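Local coordinates for protein TSC1 N-terminal domain (Chaetomium thermophilum, PDB 7A0M) that probably binds lysosomal phosphoinositides through TSC1's N-terminal part, and so takes part in bringing the TSC complex to lysosomes and regulating mTORC1, at residues B[324-327]-B[328-332]; B[54-57]-B[58-62]; B[200-203]-B[204-208]; B[118-121]-B[122-125]; B[379-382]-B[383-387]. One frame throughout, in Å; residues are numbered along the deposited sequence.

Contact 1 of 5, residues B[324-327]-B[328-332]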
# COMPACT_ATOMS: atom_id res chain seq x y z
N PRO B 324 5.24 0.62 -14.97
CA PRO B 324 4.39 0.53 -13.76
C PRO B 324 3.48 -0.68 -13.74
O PRO B 324 3.32 -1.31 -12.68
CB PRO B 324 3.59 1.84 -13.80
CG PRO B 324 4.42 2.77 -14.59
CD PRO B 324 5.10 1.93 -15.63
N GLU B 325 2.89 -1.04 -14.88
CA GLU B 325 2.05 -2.23 -14.93
C GLU B 325 2.86 -3.50 -14.71
O GLU B 325 2.34 -4.49 -14.19
CB GLU B 325 1.31 -2.30 -16.27
CG GLU B 325 0.31 -1.17 -16.49
CD GLU B 325 0.95 0.13 -16.94
OE1 GLU B 325 2.20 0.22 -16.91
OE2 GLU B 325 0.21 1.06 -17.32
N TYR B 326 4.15 -3.49 -15.09
CA TYR B 326 5.00 -4.65 -14.85
C TYR B 326 5.28 -4.82 -13.37
O TYR B 326 5.30 -5.95 -12.86
CB TYR B 326 6.30 -4.51 -15.64
CG TYR B 326 7.17 -5.74 -15.62
CD1 TYR B 326 6.64 -7.00 -15.83
CD2 TYR B 326 8.54 -5.64 -15.39
CE1 TYR B 326 7.44 -8.13 -15.81
CE2 TYR B 326 9.35 -6.76 -15.37
CZ TYR B 326 8.79 -8.00 -15.58
OH TYR B 326 9.59 -9.12 -15.57
N PHE B 327 5.51 -3.72 -12.65
CA PHE B 327 5.64 -3.79 -11.20
C PHE B 327 4.39 -4.38 -10.57
O PHE B 327 4.47 -5.22 -9.66
CB PHE B 327 5.93 -2.39 -10.63
CG PHE B 327 6.17 -2.37 -9.14
CD1 PHE B 327 5.11 -2.38 -8.24
CD2 PHE B 327 7.46 -2.33 -8.64
CE1 PHE B 327 5.34 -2.35 -6.88
CE2 PHE B 327 7.69 -2.30 -7.28
CZ PHE B 327 6.63 -2.31 -6.40
N THR B 328 3.21 -3.95 -11.04
CA THR B 328 1.96 -4.42 -10.46
C THR B 328 1.79 -5.92 -10.63
O THR B 328 1.39 -6.62 -9.69
CB THR B 328 0.79 -3.67 -11.10
OG1 THR B 328 0.82 -2.30 -10.68
CG2 THR B 328 -0.54 -4.29 -10.69
N ILE B 329 2.11 -6.44 -11.82
CA ILE B 329 1.88 -7.87 -12.06
C ILE B 329 2.92 -8.71 -11.32
O ILE B 329 2.60 -9.81 -10.85
CB ILE B 329 1.87 -8.16 -13.58
CG1 ILE B 329 1.25 -9.53 -13.85
CG2 ILE B 329 3.26 -8.06 -14.18
CD1 ILE B 329 -0.18 -9.66 -13.38
N LEU B 330 4.15 -8.22 -11.20
CA LEU B 330 5.16 -8.95 -10.42
C LEU B 330 4.81 -8.93 -8.94
O LEU B 330 4.89 -9.96 -8.26
CB LEU B 330 6.54 -8.34 -10.66
CG LEU B 330 7.17 -8.50 -12.04
CD1 LEU B 330 8.51 -7.77 -12.09
CD2 LEU B 330 7.35 -9.96 -12.40
N TYR B 331 4.43 -7.76 -8.42
CA TYR B 331 4.05 -7.65 -7.02
C TYR B 331 2.75 -8.40 -6.73
O TYR B 331 2.56 -8.91 -5.62
CB TYR B 331 3.93 -6.18 -6.63
CG TYR B 331 3.47 -5.94 -5.21
CD1 TYR B 331 4.34 -6.09 -4.14
CD2 TYR B 331 2.16 -5.54 -4.94
CE1 TYR B 331 3.92 -5.86 -2.84
CE2 TYR B 331 1.74 -5.31 -3.65
CZ TYR B 331 2.62 -5.47 -2.60
OH TYR B 331 2.20 -5.24 -1.31
N GLY B 332 1.84 -8.46 -7.71
CA GLY B 332 0.60 -9.17 -7.50
C GLY B 332 0.76 -10.68 -7.44
O GLY B 332 0.01 -11.36 -6.73

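Contact 2 of 5, residues B[54-57]-B[58-62]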
# COMPACT_ATOMS: atom_id res chain seq x y z
N ASN B 54 -10.75 -33.30 -58.48
CA ASN B 54 -9.66 -32.33 -58.43
C ASN B 54 -9.12 -32.02 -59.83
O ASN B 54 -8.92 -30.86 -60.18
CB ASN B 54 -8.53 -32.85 -57.52
CG ASN B 54 -8.81 -32.62 -56.03
OD1 ASN B 54 -9.10 -33.56 -55.28
ND2 ASN B 54 -8.73 -31.37 -55.60
N ASP B 55 -8.88 -33.07 -60.63
CA ASP B 55 -8.36 -32.85 -61.98
C ASP B 55 -9.30 -31.99 -62.80
O ASP B 55 -8.86 -31.14 -63.58
CB ASP B 55 -8.11 -34.20 -62.67
CG ASP B 55 -7.04 -35.02 -61.99
OD1 ASP B 55 -6.54 -34.58 -60.94
OD2 ASP B 55 -6.70 -36.11 -62.50
N GLU B 56 -10.61 -32.20 -62.65
CA GLU B 56 -11.58 -31.39 -63.38
C GLU B 56 -11.61 -29.96 -62.86
O GLU B 56 -11.66 -29.01 -63.64
CB GLU B 56 -12.96 -32.03 -63.31
CG GLU B 56 -14.00 -31.28 -64.11
CD GLU B 56 -13.73 -31.35 -65.60
OE1 GLU B 56 -13.01 -32.28 -66.04
OE2 GLU B 56 -14.21 -30.47 -66.34
N LEU B 57 -11.61 -29.79 -61.53
CA LEU B 57 -11.60 -28.45 -60.96
C LEU B 57 -10.35 -27.67 -61.37
O LEU B 57 -10.43 -26.46 -61.64
CB LEU B 57 -11.69 -28.52 -59.43
CG LEU B 57 -13.05 -28.92 -58.84
CD1 LEU B 57 -12.95 -29.06 -57.33
CD2 LEU B 57 -14.11 -27.90 -59.22
N LEU B 58 -9.20 -28.33 -61.42
CA LEU B 58 -7.99 -27.69 -61.93
C LEU B 58 -8.18 -27.23 -63.38
O LEU B 58 -7.75 -26.13 -63.75
CB LEU B 58 -6.81 -28.65 -61.82
CG LEU B 58 -5.43 -28.04 -62.11
CD1 LEU B 58 -5.18 -26.83 -61.22
CD2 LEU B 58 -4.31 -29.07 -61.94
N ALA B 59 -8.79 -28.08 -64.21
CA ALA B 59 -9.00 -27.75 -65.62
C ALA B 59 -9.89 -26.53 -65.77
O ALA B 59 -9.60 -25.64 -66.58
CB ALA B 59 -9.61 -28.94 -66.37
N ILE B 60 -10.99 -26.47 -65.02
CA ILE B 60 -11.88 -25.31 -65.09
C ILE B 60 -11.13 -24.05 -64.70
O ILE B 60 -11.25 -23.00 -65.36
CB ILE B 60 -13.11 -25.54 -64.18
CG1 ILE B 60 -13.99 -26.67 -64.70
CG2 ILE B 60 -13.92 -24.27 -64.05
CD1 ILE B 60 -15.08 -27.09 -63.74
N TRP B 61 -10.36 -24.12 -63.62
CA TRP B 61 -9.58 -22.98 -63.15
C TRP B 61 -8.61 -22.50 -64.22
O TRP B 61 -8.49 -21.29 -64.47
CB TRP B 61 -8.84 -23.36 -61.87
CG TRP B 61 -7.91 -22.31 -61.35
CD1 TRP B 61 -6.55 -22.25 -61.52
CD2 TRP B 61 -8.26 -21.16 -60.57
NE1 TRP B 61 -6.04 -21.14 -60.89
CE2 TRP B 61 -7.07 -20.46 -60.30
CE3 TRP B 61 -9.46 -20.67 -60.07
CZ2 TRP B 61 -7.05 -19.28 -59.55
CZ3 TRP B 61 -9.45 -19.49 -59.33
CH2 TRP B 61 -8.25 -18.81 -59.08
N ASP B 62 -7.89 -23.42 -64.85
CA ASP B 62 -6.91 -23.03 -65.87
C ASP B 62 -7.59 -22.45 -67.10
O ASP B 62 -7.25 -21.34 -67.55
CB ASP B 62 -6.04 -24.22 -66.26
CG ASP B 62 -4.84 -23.81 -67.10
OD1 ASP B 62 -4.00 -23.04 -66.61
OD2 ASP B 62 -4.76 -24.26 -68.27

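Contact 3 of 5, residues B[200-203]-B[204-208]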
# COMPACT_ATOMS: atom_id res chain seq x y z
N GLU B 200 13.95 -7.00 -38.16
CA GLU B 200 13.07 -6.21 -39.02
C GLU B 200 11.60 -6.59 -38.88
O GLU B 200 10.75 -5.86 -39.40
CB GLU B 200 13.51 -6.34 -40.48
CG GLU B 200 13.41 -7.74 -41.06
CD GLU B 200 14.61 -8.61 -40.72
OE1 GLU B 200 15.48 -8.16 -39.95
OE2 GLU B 200 14.68 -9.75 -41.23
N HIS B 201 11.29 -7.70 -38.21
CA HIS B 201 9.91 -8.15 -38.06
C HIS B 201 9.45 -8.19 -36.61
O HIS B 201 8.31 -8.60 -36.35
CB HIS B 201 9.75 -9.56 -38.66
CG HIS B 201 9.90 -9.61 -40.15
ND1 HIS B 201 9.57 -8.55 -40.97
CD2 HIS B 201 10.36 -10.59 -40.96
CE1 HIS B 201 9.81 -8.88 -42.23
NE2 HIS B 201 10.29 -10.11 -42.25
N ARG B 202 10.29 -7.78 -35.66
CA ARG B 202 9.98 -7.96 -34.25
C ARG B 202 8.84 -7.07 -33.79
O ARG B 202 7.96 -7.51 -33.03
CB ARG B 202 11.23 -7.72 -33.41
CG ARG B 202 11.10 -8.14 -31.96
CD ARG B 202 12.47 -8.23 -31.33
NE ARG B 202 13.31 -9.19 -32.05
CZ ARG B 202 14.63 -9.11 -32.15
NH1 ARG B 202 15.28 -8.11 -31.57
NH2 ARG B 202 15.30 -10.02 -32.83
N ASN B 203 8.83 -5.80 -34.21
CA ASN B 203 7.78 -4.88 -33.78
C ASN B 203 6.41 -5.37 -34.24
O ASN B 203 5.44 -5.36 -33.46
CB ASN B 203 8.06 -3.47 -34.31
CG ASN B 203 9.20 -2.79 -33.57
OD1 ASN B 203 9.57 -3.20 -32.47
ND2 ASN B 203 9.75 -1.75 -34.17
N SER B 204 6.29 -5.78 -35.50
CA SER B 204 5.01 -6.27 -36.00
C SER B 204 4.63 -7.59 -35.34
O SER B 204 3.45 -7.81 -35.02
CB SER B 204 5.08 -6.43 -37.52
OG SER B 204 5.17 -5.17 -38.17
N ALA B 205 5.60 -8.48 -35.13
CA ALA B 205 5.31 -9.76 -34.49
C ALA B 205 4.79 -9.58 -33.07
O ALA B 205 3.83 -10.25 -32.67
CB ALA B 205 6.56 -10.64 -34.50
N PHE B 206 5.41 -8.69 -32.30
CA PHE B 206 4.93 -8.43 -30.95
C PHE B 206 3.55 -7.78 -30.96
O PHE B 206 2.72 -8.06 -30.08
CB PHE B 206 5.93 -7.54 -30.20
CG PHE B 206 7.12 -8.29 -29.68
CD1 PHE B 206 7.09 -9.67 -29.54
CD2 PHE B 206 8.28 -7.61 -29.33
CE1 PHE B 206 8.19 -10.36 -29.07
CE2 PHE B 206 9.38 -8.30 -28.85
CZ PHE B 206 9.34 -9.67 -28.72
N SER B 207 3.28 -6.93 -31.95
CA SER B 207 1.95 -6.34 -32.08
C SER B 207 0.91 -7.41 -32.38
O SER B 207 -0.18 -7.40 -31.79
CB SER B 207 1.95 -5.27 -33.17
OG SER B 207 2.81 -4.20 -32.84
N LEU B 208 1.22 -8.33 -33.29
CA LEU B 208 0.29 -9.41 -33.60
C LEU B 208 0.08 -10.32 -32.40
O LEU B 208 -1.02 -10.84 -32.20
CB LEU B 208 0.80 -10.20 -34.80
CG LEU B 208 -0.07 -11.36 -35.30
CD1 LEU B 208 -1.41 -10.84 -35.80
CD2 LEU B 208 0.64 -12.14 -36.38

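Contact 4 of 5, residues B[118-121]-B[122-125]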
# COMPACT_ATOMS: atom_id res chain seq x y z
N MSE B 118 -13.05 -16.10 -46.54
CA MSE B 118 -12.99 -16.19 -45.09
C MSE B 118 -13.91 -17.28 -44.58
O MSE B 118 -13.54 -18.07 -43.71
CB MSE B 118 -13.35 -14.85 -44.45
CG MSE B 118 -13.14 -14.82 -42.95
SE MSE B 118 -11.28 -15.16 -42.49
CE MSE B 118 -11.54 -16.00 -40.75
N ASP B 119 -15.13 -17.33 -45.13
CA ASP B 119 -16.06 -18.39 -44.77
C ASP B 119 -15.55 -19.75 -45.22
O ASP B 119 -15.73 -20.75 -44.52
CB ASP B 119 -17.44 -18.10 -45.36
CG ASP B 119 -18.12 -16.91 -44.71
OD1 ASP B 119 -17.96 -16.73 -43.48
OD2 ASP B 119 -18.80 -16.15 -45.43
N PHE B 120 -14.90 -19.81 -46.39
CA PHE B 120 -14.23 -21.03 -46.80
C PHE B 120 -13.17 -21.44 -45.79
O PHE B 120 -13.04 -22.62 -45.44
CB PHE B 120 -13.62 -20.86 -48.19
CG PHE B 120 -12.91 -22.09 -48.70
CD1 PHE B 120 -13.52 -23.33 -48.64
CD2 PHE B 120 -11.65 -21.99 -49.26
CE1 PHE B 120 -12.88 -24.46 -49.12
CE2 PHE B 120 -11.00 -23.11 -49.73
CZ PHE B 120 -11.61 -24.35 -49.67
N THR B 121 -12.40 -20.46 -45.29
CA THR B 121 -11.40 -20.75 -44.27
C THR B 121 -12.06 -21.25 -42.99
O THR B 121 -11.58 -22.20 -42.36
CB THR B 121 -10.57 -19.50 -43.99
OG1 THR B 121 -9.89 -19.10 -45.19
CG2 THR B 121 -9.55 -19.76 -42.90
N LEU B 122 -13.16 -20.62 -42.58
CA LEU B 122 -13.85 -21.03 -41.36
C LEU B 122 -14.44 -22.42 -41.49
O LEU B 122 -14.45 -23.20 -40.53
CB LEU B 122 -14.93 -20.01 -41.00
CG LEU B 122 -14.43 -18.62 -40.60
CD1 LEU B 122 -15.58 -17.64 -40.49
CD2 LEU B 122 -13.65 -18.69 -39.29
N GLU B 123 -14.95 -22.76 -42.68
CA GLU B 123 -15.51 -24.10 -42.89
C GLU B 123 -14.43 -25.17 -42.81
O GLU B 123 -14.68 -26.28 -42.32
CB GLU B 123 -16.23 -24.15 -44.24
CG GLU B 123 -17.50 -23.32 -44.31
CD GLU B 123 -17.95 -23.08 -45.74
OE1 GLU B 123 -17.19 -23.43 -46.67
OE2 GLU B 123 -19.05 -22.53 -45.93
N ILE B 124 -13.23 -24.86 -43.30
CA ILE B 124 -12.12 -25.80 -43.21
C ILE B 124 -11.75 -26.06 -41.76
O ILE B 124 -11.51 -27.21 -41.35
CB ILE B 124 -10.91 -25.27 -44.00
CG1 ILE B 124 -11.24 -25.19 -45.49
CG2 ILE B 124 -9.69 -26.15 -43.77
CD1 ILE B 124 -10.15 -24.53 -46.31
N LEU B 125 -11.72 -25.01 -40.94
CA LEU B 125 -11.27 -25.14 -39.56
C LEU B 125 -12.29 -25.87 -38.68
O LEU B 125 -11.90 -26.47 -37.67
CB LEU B 125 -10.98 -23.76 -38.97
CG LEU B 125 -9.83 -22.98 -39.58
CD1 LEU B 125 -9.72 -21.60 -38.93
CD2 LEU B 125 -8.54 -23.75 -39.40

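Contact 5 of 5, residues B[379-382]-B[383-387]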
# COMPACT_ATOMS: atom_id res chain seq x y z
N HIS B 379 0.24 -6.67 0.45
CA HIS B 379 -0.25 -7.87 -0.23
C HIS B 379 -0.69 -8.91 0.80
O HIS B 379 -0.04 -9.08 1.83
CB HIS B 379 0.85 -8.45 -1.12
CG HIS B 379 0.34 -9.39 -2.17
ND1 HIS B 379 -0.10 -10.66 -1.87
CD2 HIS B 379 0.22 -9.26 -3.51
CE1 HIS B 379 -0.48 -11.26 -2.98
NE2 HIS B 379 -0.30 -10.43 -3.99
N PRO B 380 -1.80 -9.61 0.54
CA PRO B 380 -2.24 -10.65 1.49
C PRO B 380 -1.23 -11.77 1.68
O PRO B 380 -1.28 -12.46 2.70
CB PRO B 380 -3.54 -11.17 0.86
CG PRO B 380 -3.99 -10.11 -0.07
CD PRO B 380 -2.76 -9.41 -0.56
N ASN B 381 -0.31 -11.98 0.72
CA ASN B 381 0.70 -13.03 0.87
C ASN B 381 1.56 -12.81 2.11
O ASN B 381 2.06 -13.77 2.70
CB ASN B 381 1.57 -13.10 -0.38
CG ASN B 381 0.91 -13.85 -1.51
OD1 ASN B 381 -0.31 -14.00 -1.55
ND2 ASN B 381 1.72 -14.35 -2.43
N PHE B 382 1.74 -11.55 2.52
CA PHE B 382 2.54 -11.26 3.69
C PHE B 382 1.89 -11.76 4.98
O PHE B 382 2.56 -11.83 6.01
CB PHE B 382 2.83 -9.76 3.78
CG PHE B 382 3.79 -9.26 2.72
CD1 PHE B 382 5.15 -9.53 2.82
CD2 PHE B 382 3.33 -8.54 1.63
CE1 PHE B 382 6.02 -9.08 1.85
CE2 PHE B 382 4.21 -8.09 0.66
CZ PHE B 382 5.55 -8.36 0.77
N TYR B 383 0.60 -12.11 4.93
CA TYR B 383 -0.09 -12.76 6.03
C TYR B 383 -0.15 -14.27 5.90
O TYR B 383 -0.68 -14.93 6.79
CB TYR B 383 -1.57 -12.34 6.08
CG TYR B 383 -1.94 -10.95 6.51
CD1 TYR B 383 -1.03 -10.11 7.13
CD2 TYR B 383 -3.23 -10.48 6.29
CE1 TYR B 383 -1.41 -8.83 7.52
CE2 TYR B 383 -3.60 -9.22 6.68
CZ TYR B 383 -2.69 -8.40 7.29
OH TYR B 383 -3.09 -7.14 7.67
N GLU B 384 0.41 -14.83 4.84
CA GLU B 384 0.02 -16.20 4.53
C GLU B 384 1.21 -17.08 4.17
O GLU B 384 1.19 -18.29 4.44
CB GLU B 384 -1.01 -16.15 3.40
CG GLU B 384 -1.84 -17.39 3.20
CD GLU B 384 -3.15 -17.07 2.50
OE1 GLU B 384 -3.41 -15.88 2.23
OE2 GLU B 384 -3.93 -18.00 2.22
N TYR B 385 2.24 -16.50 3.57
CA TYR B 385 3.33 -17.28 3.01
C TYR B 385 4.67 -16.74 3.49
O TYR B 385 4.79 -15.60 3.93
CB TYR B 385 3.29 -17.26 1.47
CG TYR B 385 1.98 -17.76 0.91
CD1 TYR B 385 1.70 -19.11 0.86
CD2 TYR B 385 1.02 -16.87 0.46
CE1 TYR B 385 0.50 -19.58 0.36
CE2 TYR B 385 -0.18 -17.33 -0.05
CZ TYR B 385 -0.44 -18.68 -0.09
OH TYR B 385 -1.63 -19.14 -0.59
N THR B 386 5.67 -17.61 3.41
CA THR B 386 7.06 -17.24 3.49
C THR B 386 7.59 -17.07 2.07
O THR B 386 6.88 -17.27 1.09
CB THR B 386 7.86 -18.29 4.27
OG1 THR B 386 7.88 -19.52 3.53
CG2 THR B 386 7.23 -18.53 5.63
N ILE B 387 8.87 -16.68 1.97
CA ILE B 387 9.47 -16.57 0.65
C ILE B 387 9.58 -17.94 -0.02
O ILE B 387 9.63 -18.02 -1.25
CB ILE B 387 10.84 -15.86 0.75
CG1 ILE B 387 11.39 -15.55 -0.65
CG2 ILE B 387 11.82 -16.71 1.54
CD1 ILE B 387 12.66 -14.74 -0.64
O HOH W 1 -4.22 -13.42 3.63

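Contact 1 of 5, residues B[324-327]-B[328-332]
Tyr-326 and Leu-330 meet one turn apart on helix 323-333, making an i to i+4 CH-pi contact in the all-helical N-terminal domain of TSC1. The two side chains are slanted against each other, and the Leu-330 methyl CD1 sits over one face of the phenol, 3.7 Å from the centroid of the Tyr-326 ring and shifted toward its CE2-CZ rim. Ile-329 arrives on the same ring at about a right angle, its CG2 branch 3.9 Å from Tyr-326 CD1. Helices 242-255 and 267-278 pack against this group, and Tyr-326 OH is hydrogen-bonded to Leu-270 O.

Phe-327 and Tyr-331 behave differently. Both place CG anti to the backbone N (chi1 -176° and 177°), which lays the two side chains side by side and pointing the same way. Their closest side-chain approach is Phe-327 CE1 to Tyr-331 CB, 4.1 Å. The Phe-327 ring also meets Phe-338, Phe-372 and His-376, and Tyr-383 of the second subunit packs on it. His-376 takes a further role through NE2, which is hydrogen-bonded to Thr-328 OG1. In the backbone of this pair, Tyr-331 N donates to Phe-327 O over 2.8 Å.

Contact 2 of 5, residues B[54-57]-B[58-62]
Leu-58 N donates to Asn-54 O over 2.8 Å in a nearly straight bond (167° at the hydrogen), the shortest of four successive i to i+4 hydrogen bonds in helix 45-65. Ile-60 N follows with a 3.0 Å bond to Glu-56 O. Trp-61 N binds Leu-57 O at 3.1 Å. The bond from Ala-59 N to Asp-55 O is as long but more bent (150°).

Side chains add little to each other here and mostly rest on the carbonyls of the preceding turn. Ile-60 lays its CG1 branch 3.5 Å from Glu-56 O. The Glu-56 side chain starts away from Ile-60 but bends at chi2 (66°), which brings its carboxylate back toward the isoleucine, OE2 ending 4.1 Å from Ile-60 CG1. The meeting is an oblique van der Waals one, with no hydrogen bond between the two side chains. Ala-59 CB lies 3.4 Å from Glu-56 O.

Beyond the helix, Phe-13, Asn-17 and Ile-20 of helix 9-21 cover the Glu-56 and Ile-60 side. Leu-57 rests on Trp-95 of helix 89-105, and the indole of Trp-61 meets the rings of Tyr-72 and Phe-75. Asp-55, Leu-58 and Asp-62 are exposed. Buried residues recurring between exposed ones, with neighbouring helices against the buried side, are typical of an amphipathic alpha-helix in an all-helical array.

Contact 3 of 5, residues B[200-203]-B[204-208]
In the early turns of helix 199-214, Asn-203 and Ser-207 form the serine-to-backbone bond of an alpha-helix, in which a hydroxyl folds back on the carbonyl four residues earlier. Ser-207 OG is the donor, 2.9 Å from Asn-203 O, and the same oxygen takes the regular helical bond from Ser-207 N at 3.1 Å. The two donors approach from opposite faces of the carbonyl plane. The hydroxyl gets there because OG stands beside its own backbone N (chi1 -63°), which turns it back toward the preceding turn.

Arg-202 and Phe-206 lie alongside each other and point the same way. The aliphatic part of the arginine does the touching: Arg-202 CG is 3.6 Å from Phe-206 CE2, while the guanidinium plane is turned 46° from the ring. A bend at chi3 (-58°) carries the charged end onward to a salt bridge with Asp-239 and to hydrogen bonds with Val-196 O and Asp-307 O, which would hold its rotation. Asn-203 OD1 is hydrogen-bonded to Thr-244 OG1 of helix 242-255. Phe-206 itself packs on Val-196, Ile-232 and Ala-248. An arginine stem lying along an aromatic ring one turn further on is an i to i+4 pairing on one side of an alpha-helix.

Contact 4 of 5, residues B[118-121]-B[122-125]
Phe-120 and Ile-124 form an i to i+4 CH-pi contact near the C-terminal end of helix 113-125. Ile-124 CD1 sits over one face of the Phe-120 ring, 3.8 Å from its centroid and offset toward the rim. Glu-123 comes to the same ring at an edge, with OE1 near the ring plane and 4.2 Å from Phe-120 CD1; carboxylate and ring planes stand almost perpendicular (87°). With CG beside its own backbone N (chi1 -69°), Glu-123 runs back along the helix, its CG only 3.1 Å from Asp-119 O, and its carboxylate forms a salt bridge with Arg-80. Replacing it with an alanine would probably leave the Arg-80 guanidinium without this counter-charge and strip the Phe-120 edge of its neighbour.

On another side, the selenomethionine Met-118 bends at chi2 (60°) to set its CE 3.7 Å from Leu-122 CD2, while backbone Leu-122 N donates to Met-118 O at 2.8 Å. Thr-121 OG1 is held by Phe-117 O and Trp-96 NE1.

Around the helix, Arg-80 of helix 69-81 lies on Asp-119 and Phe-120, helix 89-105 meets Ile-124 through Thr-92 and Trp-96, and helix 168-183 packs Phe-180 on Thr-121 and Leu-125.

Contact 5 of 5, residues B[379-382]-B[383-387]
Residues 379-382 meet Tyr-383, Glu-384 and Tyr-385 round a short 3-10 turn that starts at Pro-380, in the loop between helices 357-373 and 389-392. His-379 precedes the turn and braces it: its ND1 accepts Asn-381 N at 2.9 Å, with the donor in the imidazole plane, while NE2 is hydrogen-bonded to Gly-332 O. Both ring nitrogens are thus engaged, which is likely to fix the ring's rotation.

Pro-380 O takes Tyr-383 N at 2.9 Å, an i to i+3 bond in which the donor stands 55° out of the carbonyl plane. A water also donates to Pro-380 O and to Glu-384 OE1, bridging the two.

Asn-381 O is gripped twice: by Tyr-385 N, in the carbonyl plane at 2.9 Å, and by Glu-384 N, above that plane at the same distance. The Asn-381 amide crosses the Tyr-385 ring obliquely, with CG 3.6 Å from Tyr-385 CD2 and the planes 66° apart; its ND2 is hydrogen-bonded to Glu-390 OE1, and the tyrosine ring has a cation-pi partner in Arg-396. A leucine in place of Asn-381 would remove that donor, and is likely to leave the Glu-390 carboxylate without this partner and disturb the fit against Tyr-385.

Phe-382 meets its counterpart Phe-382 of the second subunit, ring to ring, and Tyr-383 O is hydrogen-bonded to Arg-366 of the second subunit, so the turn lies where the two subunits of this assembly meet. Within the turn, Phe-382 N donates to His-379 O over 3.1 Å.

How the contacts relate
Along the chain the order is contact 2, 4, 3, 1 and 5, and the first four each lie within a single helix of an elongated, all-helical chain. Contacts 2 and 5 are farthest apart, with centres about 68 Å from each other, on opposite sides of the chain's centre. Contacts 2 and 4 are about 21 Å apart between centres, and helix 89-105 packs against both. Helix 242-255 likewise serves contacts 3 and 1, whose nearest atoms are about 13 Å apart. Contacts 1 and 5 touch directly, their centres about 16 Å apart. Both also reach the second subunit, so in this assembly the C-terminal part of the chain faces the second copy.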